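Local coordinates for translocator protein BipD (Burkholderia pseudomallei, PDB 3NFT) that is required for invasion of epithelial cells and survival within host cells, and probably regulates secretion of the effectors BipB and BipC, at residues Arg93-Leu96 with Glu97-Glu100. Residues are numbered along the deposited sequence; the frame is centred on the assembly and turned at random.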
loop_
_atom_site.group_PDB
_atom_site.type_symbol
_atom_site.label_atom_id
_atom_site.label_comp_id
_atom_site.label_asym_id
_atom_site.label_seq_id
_atom_site.Cartn_x
_atom_site.Cartn_y
_atom_site.Cartn_z
ATOM N N ARG A 93 -0.285 -9.100 -15.662
ATOM C CA ARG A 93 -1.567 -8.893 -14.973
ATOM C C ARG A 93 -2.096 -10.197 -14.389
ATOM O O ARG A 93 -2.594 -10.233 -13.258
ATOM C CB ARG A 93 -2.600 -8.286 -15.930
ATOM C CG ARG A 93 -3.889 -7.867 -15.205
ATOM C CD ARG A 93 -4.876 -7.107 -16.093
ATOM N NE ARG A 93 -6.051 -6.658 -15.320
ATOM C CZ ARG A 93 -6.259 -5.425 -14.846
ATOM N NH1 ARG A 93 -5.392 -4.435 -15.045
ATOM N NH2 ARG A 93 -7.378 -5.169 -14.169
ATOM N N ASN A 94 -2.000 -11.268 -15.173
ATOM C CA ASN A 94 -2.472 -12.586 -14.723
ATOM C C ASN A 94 -1.733 -13.021 -13.458
ATOM O O ASN A 94 -2.350 -13.532 -12.518
ATOM C CB ASN A 94 -2.282 -13.642 -15.811
ATOM C CG ASN A 94 -3.291 -13.541 -16.956
ATOM O OD1 ASN A 94 -3.106 -14.190 -17.990
ATOM N ND2 ASN A 94 -4.344 -12.749 -16.790
ATOM N N LEU A 95 -0.419 -12.816 -13.423
ATOM C CA LEU A 95 0.365 -13.208 -12.256
ATOM C C LEU A 95 -0.037 -12.369 -11.032
ATOM O O LEU A 95 -0.173 -12.870 -9.932
ATOM C CB LEU A 95 1.864 -13.103 -12.547
ATOM C CG LEU A 95 2.845 -13.433 -11.412
ATOM C CD1 LEU A 95 2.513 -14.758 -10.721
ATOM C CD2 LEU A 95 4.292 -13.449 -11.919
ATOM N N LEU A 96 -0.201 -11.071 -11.217
ATOM C CA LEU A 96 -0.683 -10.231 -10.110
ATOM C C LEU A 96 -2.052 -10.679 -9.599
ATOM O O LEU A 96 -2.290 -10.715 -8.399
ATOM C CB LEU A 96 -0.709 -8.748 -10.516
ATOM C CG LEU A 96 0.649 -8.072 -10.699
ATOM C CD1 LEU A 96 0.495 -6.582 -11.039
ATOM C CD2 LEU A 96 1.543 -8.211 -9.498
ATOM N N GLU A 97 -2.941 -11.029 -10.511
ATOM C CA GLU A 97 -4.279 -11.504 -10.127
ATOM C C GLU A 97 -4.186 -12.773 -9.274
ATOM O O GLU A 97 -4.920 -12.925 -8.289
ATOM C CB GLU A 97 -5.148 -11.718 -11.372
ATOM C CG GLU A 97 -5.590 -10.398 -11.994
ATOM C CD GLU A 97 -6.339 -10.549 -13.317
ATOM O OE1 GLU A 97 -6.481 -11.687 -13.822
ATOM O OE2 GLU A 97 -6.797 -9.516 -13.852
ATOM N N ARG A 98 -3.271 -13.679 -9.633
ATOM C CA ARG A 98 -3.070 -14.905 -8.841
ATOM C C ARG A 98 -2.523 -14.601 -7.461
ATOM O O ARG A 98 -2.954 -15.200 -6.482
ATOM C CB ARG A 98 -2.152 -15.893 -9.568
ATOM C CG ARG A 98 -2.742 -16.352 -10.880
ATOM C CD ARG A 98 -2.131 -17.639 -11.412
ATOM N NE ARG A 98 -0.715 -17.541 -11.753
ATOM C CZ ARG A 98 -0.224 -17.029 -12.890
ATOM N NH1 ARG A 98 -1.015 -16.513 -13.832
ATOM N NH2 ARG A 98 1.081 -17.018 -13.085
ATOM N N LEU A 99 -1.576 -13.669 -7.386
ATOM C CA LEU A 99 -1.008 -13.243 -6.099
ATOM C C LEU A 99 -2.060 -12.585 -5.215
ATOM O O LEU A 99 -2.119 -12.838 -4.005
ATOM C CB LEU A 99 0.191 -12.317 -6.322
ATOM C CG LEU A 99 1.421 -12.996 -6.945
ATOM C CD1 LEU A 99 2.412 -11.972 -7.510
ATOM C CD2 LEU A 99 2.130 -13.892 -5.909
ATOM N N GLU A 100 -2.913 -11.765 -5.821
ATOM C CA GLU A 100 -3.987 -11.093 -5.106
ATOM C C GLU A 100 -4.952 -12.128 -4.524
ATOM O O GLU A 100 -5.390 -12.025 -3.367
ATOM C CB GLU A 100 -4.712 -10.135 -6.042
ATOM C CG GLU A 100 -5.895 -9.429 -5.404
ATOM C CD GLU A 100 -6.513 -8.381 -6.310
ATOM O OE1 GLU A 100 -5.993 -8.134 -7.427
ATOM O OE2 GLU A 100 -7.552 -7.823 -5.901
HETATM O O HOH W 1 -8.231 -8.891 -16.035
#
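Arg93 and Glu97, one helical turn apart, form a salt bridge along the more polar side of the helix. The extended arginine chain, its CG anti to the backbone N (chi1 -172°), stands out from the helix, and Glu97, extended beyond CG, runs back beside it to bring OE2 near NE. Its hydrogen bond, from Arg93 NE to Glu97 OE2, is weak at 3.3 Å, and the guanidinium and carboxylate planes stand 87° apart. A water bridges the two atoms, accepting from NE, its oxygen 2.7 Å from Glu97 OE2. Long, flexible charged chains suit this partly exposed position. Arg98 instead bends at chi3 (-64°) and folds back; one guanidinium face lies over Leu95 CA, offset toward the group's rim, and its NH2 lies 3.6 Å from Leu95 CD1 and is hydrogen-bonded to Ala36 O. Branched leucines suit the buried side: Leu99 CD1 meets Leu95 CG at 4.2 Å and Leu96 CD2 at 4.3 Å. Regular i to i+4 backbone bonds, such as Leu99 N to Leu95 O at 3.0 Å, hold this spacing. Leu96 packs between two long helices, against Ile130 and Ile137 of 121-160 and Phe279 and Leu286 of 244-295, while Glu100 salt-bridges Lys134.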